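Local coordinates for protein MtN3/saliva family (PDB 4RNG) that belongs to the SemiSWEET family of bacterial SWEET homologues and probably carries sugars across the membrane as a dimer of small helical subunits, at the interface of chains A and B. Coordinates in Å, arbitrary orientation; residue numbers count along the deposited sequence, not the author numbering. Chains: chain A/B, MtN3/saliva family.

The interface of chains A and B. Residues chain A 38-40, 43; chain B 26, 29, 39.
B:Gln26, of the PQ motif on helix 23-33, turns its carboxamide to the backbone of A:Asp38 to A:Ser40, the stretch that leads into helix 41-60 of the other subunit. Both ends of the amide are used. NE2 of B:Gln26 donates to the carbonyl O of A:Asp38 at 2.9 Å, with the acceptor close to the amide plane and a fairly straight bond (155° at H). OE1 of B:Gln26 receives the backbone N-H of A:Ser40, N to OE1 2.7 Å, the donor tilted somewhat from the plane of the side-chain carbonyl. The two bonds span A:Val39 and together fix the rotation of the amide. CG lies anti to the backbone N (chi1 -174°) and the chain then bends at chi2 (64°), which brings the carboxamide round to face the loop.

A third hydrogen bond comes from one helical turn further along. The extended B:Lys29 side chain runs alongside the same backbone, bends at its last torsion, and sets NZ 3.2 Å from the carbonyl O of A:Val39. The amine sits above the carbonyl plane, off the lone pairs, and the bond is long. On the way, the methylenes CD and CE of B:Lys29 pass beside the carbonyl O of A:Asp38.

Carbon and sulfur contacts flank the polar grip. CB of A:Ser40 rests against CD of B:Gln26 at 3.5 Å, while A:Met43 brings SD to 3.6 Å from CB of B:Gln26, covering the aliphatic base of that side chain. On the far side of the amide, CG2 of B:Val39 meets CB of A:Asp38. Within chain A, OG of A:Ser40 accepts the backbone N-H of A:Met43, an N-terminal cap on helix 41-60.

Two-fold symmetry repeats this patch with the chains exchanged. By tying the PQ helix of each subunit to the partner's loop, it probably helps hold the two halves of the transporter together at one end of the helical bundle.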
ATOM      1  N   ASP A  38     -11.633 -12.995   3.465  1.00 24.98           N
ATOM      2  CA  ASP A  38     -12.036 -11.593   3.510  1.00 28.19           C
ATOM      3  C   ASP A  38     -11.057 -10.695   2.772  1.00 27.47           C
ATOM      4  O   ASP A  38     -11.369  -9.554   2.457  1.00 36.95           O
ATOM      5  CB  ASP A  38     -12.158 -11.110   4.959  1.00 34.71           C
ATOM      6  CG  ASP A  38     -13.072 -11.969   5.786  1.00 42.08           C
ATOM      7  OD1 ASP A  38     -14.164 -12.324   5.288  1.00 45.24           O
ATOM      8  OD2 ASP A  38     -12.688 -12.293   6.932  1.00 46.46           O
ATOM      9  N   VAL A  39      -9.870 -11.220   2.501  1.00 26.75           N
ATOM     10  CA  VAL A  39      -8.827 -10.462   1.829  1.00 22.71           C
ATOM     11  C   VAL A  39      -9.240 -10.285   0.383  1.00 36.13           C
ATOM     12  O   VAL A  39      -9.735 -11.227  -0.242  1.00 34.37           O
ATOM     13  CB  VAL A  39      -7.448 -11.181   1.939  1.00 22.85           C
ATOM     14  CG1 VAL A  39      -6.380 -10.450   1.184  1.00 22.31           C
ATOM     15  CG2 VAL A  39      -7.042 -11.343   3.383  1.00 22.75           C
ATOM     16  N   SER A  40      -9.068  -9.079  -0.145  1.00 22.17           N
ATOM     17  CA  SER A  40      -9.482  -8.800  -1.508  1.00 22.30           C
ATOM     18  C   SER A  40      -8.378  -9.090  -2.525  1.00 22.42           C
ATOM     19  O   SER A  40      -7.303  -8.503  -2.444  1.00 33.69           O
ATOM     20  CB  SER A  40      -9.915  -7.350  -1.630  1.00 21.62           C
ATOM     21  OG  SER A  40     -10.071  -6.997  -2.994  1.00 30.69           O
ATOM     22  N   MET A  43      -7.678  -5.914  -4.763  1.00 21.12           N
ATOM     23  CA  MET A  43      -6.817  -4.890  -4.148  1.00 20.41           C
ATOM     24  C   MET A  43      -5.336  -5.148  -4.417  1.00 25.97           C
ATOM     25  O   MET A  43      -4.604  -4.223  -4.766  1.00 32.49           O
ATOM     26  CB  MET A  43      -7.036  -4.768  -2.632  1.00 20.06           C
ATOM     27  CG  MET A  43      -5.947  -3.911  -1.943  1.00 19.78           C
ATOM     28  SD  MET A  43      -6.009  -3.808  -0.127  1.00 33.00           S
ATOM     29  CE  MET A  43      -4.371  -3.210   0.273  1.00 39.90           C
TER
ATOM     30  N   GLN B  26     -11.038  -3.468  -1.317  1.00 27.14           N
ATOM     31  CA  GLN B  26     -10.914  -4.112  -0.016  1.00 28.93           C
ATOM     32  C   GLN B  26     -11.955  -3.509   0.919  1.00 29.58           C
ATOM     33  O   GLN B  26     -12.616  -4.217   1.678  1.00 30.88           O
ATOM     34  CB  GLN B  26      -9.503  -3.961   0.568  1.00 19.57           C
ATOM     35  CG  GLN B  26      -9.295  -4.728   1.857  1.00 19.73           C
ATOM     36  CD  GLN B  26      -9.410  -6.239   1.687  1.00 34.83           C
ATOM     37  OE1 GLN B  26      -8.461  -6.889   1.248  1.00 39.98           O
ATOM     38  NE2 GLN B  26     -10.567  -6.807   2.043  1.00 21.01           N
ATOM     39  N   LYS B  29     -15.516  -4.783  -0.059  1.00 24.74           N
ATOM     40  CA  LYS B  29     -15.699  -6.187   0.264  1.00 26.50           C
ATOM     41  C   LYS B  29     -16.041  -6.371   1.737  1.00 28.49           C
ATOM     42  O   LYS B  29     -16.955  -7.126   2.087  1.00 29.25           O
ATOM     43  CB  LYS B  29     -14.444  -6.976  -0.102  1.00 27.12           C
ATOM     44  CG  LYS B  29     -14.559  -8.463   0.049  1.00 23.28           C
ATOM     45  CD  LYS B  29     -13.256  -9.102  -0.363  1.00 31.38           C
ATOM     46  CE  LYS B  29     -13.288 -10.598  -0.151  1.00 39.62           C
ATOM     47  NZ  LYS B  29     -12.738 -11.342  -1.314  1.00 45.48           N
ATOM     48  N   VAL B  39      -8.643 -10.278   7.232  1.00 22.30           N
ATOM     49  CA  VAL B  39      -7.882  -9.077   6.894  1.00 27.50           C
ATOM     50  C   VAL B  39      -6.906  -8.722   8.014  1.00 28.77           C
ATOM     51  O   VAL B  39      -7.263  -8.812   9.188  1.00 27.86           O
ATOM     52  CB  VAL B  39      -8.818  -7.888   6.656  1.00 26.98           C
ATOM     53  CG1 VAL B  39      -8.021  -6.685   6.265  1.00 30.42           C
ATOM     54  CG2 VAL B  39      -9.828  -8.213   5.568  1.00 21.39           C
TER